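PDB 5T1X: lectin from Colocasia esculenta, which probably binds mannose-containing glycans, as a lectin related to the snowdrop agglutinin GNA. Local coordinates for residues Leu9-Val14 / Leu58-Lys63; His26-Gln31 / Tyr88-Arg93. One frame throughout, in Å; residues are numbered along the deposited sequence.

Contact 1 of 2, residues Leu9-Val14 / Leu58-Lys63; sequences LFSGQV and LRLNHK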
# COMPACT_ATOMS: atom_id res chain seq x y z
N LEU B 9 6.67 0.09 1.11
CA LEU B 9 7.85 -0.43 0.43
C LEU B 9 7.41 -0.85 -0.97
O LEU B 9 6.70 -1.84 -1.11
CB LEU B 9 8.54 -1.58 1.20
CG LEU B 9 9.97 -1.88 0.73
CD1 LEU B 9 10.93 -0.83 1.22
CD2 LEU B 9 10.42 -3.25 1.21
N PHE B 10 7.76 -0.05 -1.98
CA PHE B 10 7.39 -0.35 -3.36
C PHE B 10 8.41 -1.31 -3.96
O PHE B 10 9.55 -1.38 -3.48
CB PHE B 10 7.32 0.93 -4.20
CG PHE B 10 6.20 1.86 -3.81
CD1 PHE B 10 4.91 1.65 -4.28
CD2 PHE B 10 6.43 2.93 -2.96
CE1 PHE B 10 3.86 2.51 -3.91
CE2 PHE B 10 5.39 3.79 -2.58
CZ PHE B 10 4.11 3.57 -3.06
N SER B 11 8.00 -2.05 -5.01
CA SER B 11 8.90 -2.93 -5.76
C SER B 11 10.20 -2.19 -6.10
O SER B 11 10.15 -1.06 -6.60
CB SER B 11 8.23 -3.38 -7.06
OG SER B 11 7.13 -4.24 -6.81
N GLY B 12 11.33 -2.82 -5.81
CA GLY B 12 12.63 -2.22 -6.11
C GLY B 12 13.27 -1.52 -4.93
O GLY B 12 14.49 -1.41 -4.89
N GLN B 13 12.48 -1.06 -3.93
CA GLN B 13 13.10 -0.42 -2.77
C GLN B 13 13.79 -1.48 -1.90
O GLN B 13 13.40 -2.64 -1.91
CB GLN B 13 12.08 0.38 -1.95
CG GLN B 13 11.49 1.56 -2.72
CD GLN B 13 10.66 2.45 -1.84
OE1 GLN B 13 9.57 2.08 -1.39
NE2 GLN B 13 11.14 3.67 -1.64
N VAL B 14 14.85 -1.09 -1.20
CA VAL B 14 15.55 -2.05 -0.33
C VAL B 14 15.63 -1.51 1.10
O VAL B 14 15.80 -0.30 1.30
CB VAL B 14 16.96 -2.45 -0.85
CG1 VAL B 14 16.91 -2.95 -2.30
CG2 VAL B 14 17.98 -1.34 -0.69
N LEU B 58 16.33 -6.66 2.39
CA LEU B 58 14.97 -7.01 2.01
C LEU B 58 14.60 -6.29 0.73
O LEU B 58 14.83 -5.09 0.63
CB LEU B 58 14.02 -6.59 3.14
CG LEU B 58 12.54 -6.91 2.94
CD1 LEU B 58 12.25 -8.37 3.26
CD2 LEU B 58 11.67 -6.03 3.82
N ARG B 59 13.98 -6.99 -0.21
CA ARG B 59 13.56 -6.34 -1.45
C ARG B 59 12.31 -6.99 -1.99
O ARG B 59 12.25 -8.21 -2.09
CB ARG B 59 14.68 -6.38 -2.51
CG ARG B 59 14.37 -5.62 -3.81
CD ARG B 59 15.48 -5.82 -4.82
NE ARG B 59 15.21 -5.15 -6.10
CZ ARG B 59 14.54 -5.70 -7.12
NH1 ARG B 59 14.05 -6.93 -7.01
NH2 ARG B 59 14.37 -5.03 -8.25
N LEU B 60 11.31 -6.18 -2.35
CA LEU B 60 10.09 -6.65 -2.99
C LEU B 60 10.32 -6.57 -4.50
O LEU B 60 10.73 -5.51 -4.99
CB LEU B 60 8.91 -5.77 -2.55
CG LEU B 60 7.55 -6.04 -3.20
CD1 LEU B 60 7.05 -7.49 -2.93
CD2 LEU B 60 6.55 -5.01 -2.74
N ASN B 61 10.06 -7.67 -5.23
CA ASN B 61 10.31 -7.62 -6.67
C ASN B 61 9.04 -7.20 -7.46
O ASN B 61 8.04 -6.79 -6.87
CB ASN B 61 10.90 -8.94 -7.19
CG ASN B 61 9.96 -10.12 -7.25
OD1 ASN B 61 8.74 -10.00 -7.11
ND2 ASN B 61 10.52 -11.29 -7.50
N HIS B 62 9.11 -7.28 -8.79
CA HIS B 62 8.03 -6.86 -9.67
C HIS B 62 7.11 -8.02 -10.05
O HIS B 62 6.42 -7.97 -11.07
CB HIS B 62 8.61 -6.16 -10.90
CG HIS B 62 9.15 -4.80 -10.56
ND1 HIS B 62 10.40 -4.65 -9.96
CD2 HIS B 62 8.58 -3.59 -10.69
CE1 HIS B 62 10.54 -3.35 -9.76
NE2 HIS B 62 9.48 -2.67 -10.20
N LYS B 63 7.04 -9.02 -9.17
CA LYS B 63 6.14 -10.18 -9.29
C LYS B 63 5.48 -10.45 -7.94
O LYS B 63 4.84 -11.47 -7.77
CB LYS B 63 6.89 -11.44 -9.79
CG LYS B 63 7.40 -11.35 -11.23
CD LYS B 63 8.56 -12.30 -11.45
CE LYS B 63 9.18 -12.14 -12.82
NZ LYS B 63 10.27 -13.13 -13.05
O HOH W 1 10.99 -3.38 -2.22
O HOH W 2 16.19 -2.59 -6.51
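S11 and L60 bury the most surface in this contact, followed by L9. The S11 hydroxyl stands beside its own backbone N (chi1 -68°), and OG donates to N61 O at 2.7 Å, approaching from above that carbonyl plane. OG also bonds to the backbone N of Y88, so two bonds grip this buried atom. S11 CB lies over the centre of the H62 ring, 3.5 Å from the centroid and 12° off the normal, a CH-pi contact. L60 works through both backbone and side chain: its O receives G12 N at 2.9 Å nearly along the C=O axis, while S11 CA adds a CA-H...O contact. Its CD2 packs on L9 O at 3.6 Å. L9 CD2 meets L58 CD2 at 4.0 Å, the two side chains crossing obliquely. F10 to Q13 form a type II beta turn, and one water bridges F10 O and Q13 O to L60 N. A second water joins G12 O to R59 NE, in the guanidinium plane. The turn carries the chain from strand 8-10, paired with strand 89-92, to strand 14-16, at the edge of the sheet holding strand 57-60, so it joins two faces of the beta-prism; L58 and L60 also pack on strand 66-69.

Contact 2 of 2, residues His26-Gln31 / Tyr88-Arg93; sequences HQLVMQ and YVLILR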
# COMPACT_ATOMS: atom_id res chain seq x y z
N HIS B 26 3.41 0.33 15.32
CA HIS B 26 3.95 -0.85 14.61
C HIS B 26 5.24 -0.54 13.86
O HIS B 26 5.40 0.57 13.33
CB HIS B 26 2.93 -1.41 13.59
CG HIS B 26 1.52 -1.48 14.09
ND1 HIS B 26 1.18 -2.28 15.17
CD2 HIS B 26 0.41 -0.85 13.64
CE1 HIS B 26 -0.12 -2.11 15.35
NE2 HIS B 26 -0.63 -1.26 14.45
N GLN B 27 6.14 -1.53 13.76
CA GLN B 27 7.39 -1.42 12.99
C GLN B 27 7.66 -2.72 12.27
O GLN B 27 7.37 -3.78 12.81
CB GLN B 27 8.61 -1.10 13.89
CG GLN B 27 8.50 0.14 14.76
CD GLN B 27 9.71 0.24 15.65
OE1 GLN B 27 10.79 0.63 15.21
NE2 GLN B 27 9.57 -0.17 16.90
N LEU B 28 8.25 -2.65 11.07
CA LEU B 28 8.70 -3.83 10.32
C LEU B 28 10.16 -3.56 10.04
O LEU B 28 10.47 -2.69 9.24
CB LEU B 28 7.88 -4.12 9.04
CG LEU B 28 8.34 -5.35 8.23
CD1 LEU B 28 8.07 -6.66 8.99
CD2 LEU B 28 7.67 -5.40 6.87
N VAL B 29 11.06 -4.26 10.76
CA VAL B 29 12.50 -3.98 10.70
C VAL B 29 13.30 -5.08 9.99
O VAL B 29 13.23 -6.23 10.39
CB VAL B 29 13.08 -3.77 12.15
CG1 VAL B 29 14.49 -3.20 12.09
CG2 VAL B 29 12.18 -2.86 13.00
N MET B 30 14.14 -4.70 9.00
CA MET B 30 15.11 -5.62 8.41
C MET B 30 16.37 -5.45 9.22
O MET B 30 17.17 -4.54 8.96
CB MET B 30 15.35 -5.34 6.90
CG MET B 30 16.39 -6.28 6.27
SD MET B 30 15.80 -7.99 6.21
CE MET B 30 16.82 -8.75 7.47
N GLN B 31 16.50 -6.26 10.29
CA GLN B 31 17.60 -6.09 11.22
C GLN B 31 18.96 -6.51 10.69
O GLN B 31 19.06 -7.32 9.77
CB GLN B 31 17.31 -6.82 12.53
CG GLN B 31 15.97 -6.42 13.13
CD GLN B 31 15.69 -7.05 14.45
OE1 GLN B 31 14.83 -6.58 15.18
NE2 GLN B 31 16.38 -8.15 14.79
N TYR B 88 4.29 -3.58 -7.40
CA TYR B 88 3.74 -4.06 -6.12
C TYR B 88 4.07 -3.11 -4.99
O TYR B 88 4.98 -2.29 -5.10
CB TYR B 88 4.27 -5.48 -5.80
CG TYR B 88 3.68 -6.55 -6.70
CD1 TYR B 88 2.66 -7.37 -6.25
CD2 TYR B 88 4.07 -6.66 -8.03
CE1 TYR B 88 2.07 -8.33 -7.09
CE2 TYR B 88 3.47 -7.59 -8.89
CZ TYR B 88 2.48 -8.43 -8.41
OH TYR B 88 1.87 -9.33 -9.25
N VAL B 89 3.32 -3.21 -3.88
CA VAL B 89 3.59 -2.40 -2.70
C VAL B 89 3.37 -3.26 -1.46
O VAL B 89 2.42 -4.02 -1.39
CB VAL B 89 2.76 -1.08 -2.67
CG1 VAL B 89 1.26 -1.36 -2.55
CG2 VAL B 89 3.23 -0.15 -1.55
N LEU B 90 4.29 -3.14 -0.50
CA LEU B 90 4.16 -3.75 0.82
C LEU B 90 3.72 -2.63 1.73
O LEU B 90 4.40 -1.60 1.79
CB LEU B 90 5.51 -4.35 1.27
CG LEU B 90 5.62 -4.78 2.75
CD1 LEU B 90 4.80 -6.02 3.05
CD2 LEU B 90 7.07 -5.03 3.12
N ILE B 91 2.57 -2.80 2.40
CA ILE B 91 2.07 -1.77 3.31
C ILE B 91 2.10 -2.29 4.73
O ILE B 91 1.50 -3.33 5.01
CB ILE B 91 0.63 -1.29 2.95
CG1 ILE B 91 0.50 -0.88 1.45
CG2 ILE B 91 0.19 -0.14 3.89
CD1 ILE B 91 -0.93 -0.52 1.01
N LEU B 92 2.74 -1.54 5.64
CA LEU B 92 2.62 -1.81 7.07
C LEU B 92 1.40 -1.02 7.46
O LEU B 92 1.46 0.21 7.57
CB LEU B 92 3.89 -1.42 7.87
CG LEU B 92 3.78 -1.65 9.40
CD1 LEU B 92 3.59 -3.12 9.75
CD2 LEU B 92 4.96 -1.03 10.13
N ARG B 93 0.26 -1.70 7.52
CA ARG B 93 -1.03 -1.06 7.75
C ARG B 93 -1.19 -0.50 9.14
O ARG B 93 -0.54 -0.95 10.09
CB ARG B 93 -2.16 -2.06 7.45
CG ARG B 93 -2.11 -2.43 5.98
CD ARG B 93 -3.16 -3.39 5.47
NE ARG B 93 -3.99 -4.00 6.38
CZ ARG B 93 -4.98 -4.92 6.13
NH1 ARG B 93 -5.22 -5.34 4.90
NH2 ARG B 93 -5.70 -5.39 7.13
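Two antiparallel sheets of the GNA-related beta-prism fold face each other here, and strands 26-30 and 89-92 meet through their inward leucines. The strand segments approach to 8.7 Å with N-to-C directions 132° apart, and no hydrogen bond crosses between them; this is side-chain packing between sheets, distinct from pairing within one. L92 buries the most surface. Its CG is anti to the backbone N (chi1 178°), and its CD2 methyl does the touching, reaching the backbone of strand 26-30 at H26 O, 3.6 Å away, and Q27 CA, 3.8 Å away. The same methyl lies 4.0 Å from H26 CB. L28 and L90 meet methyl to methyl, CD2 to CD2 at 3.8 Å, their side chains crossing at about a right angle. At the other end of the contact, H26 CD2 comes 3.7 Å from R93 O, obliquely to the ring, while H26 NE2 makes a weak hydrogen bond to D94 O. In the conformer modelled here, one of two, the R93 guanidinium reaches D95 and the Y101 hydroxyl. L21 of strand 19-23 packs on both L90 and L92, L36 and L38 of strand 36-39 pack on L28, and I100 of strand 98-107 packs on L90.

Overall arrangement
Strands 8-10 and 89-92 are neighbours in one sheet, which ties the two contacts together: L9 O and L90 N probably hydrogen-bond at 2.8 Å, and F10 packs on V89. From this shared sheet, contact 1 leads to the sheet containing strand 57-60, and contact 2 faces the one containing strand 26-30, so together they relate all three sheets of the prism. Their centres are 11 Å apart. Contact 2 is buried and mainly apolar, without a hydrogen bond across it. Contact 1 is only partly buried: leucines and the buried S11 lie inside, while G12, V14, R59 and H62 run out toward solvent, and backbone bonds, a histidine ring and bridging waters join the apolar packing.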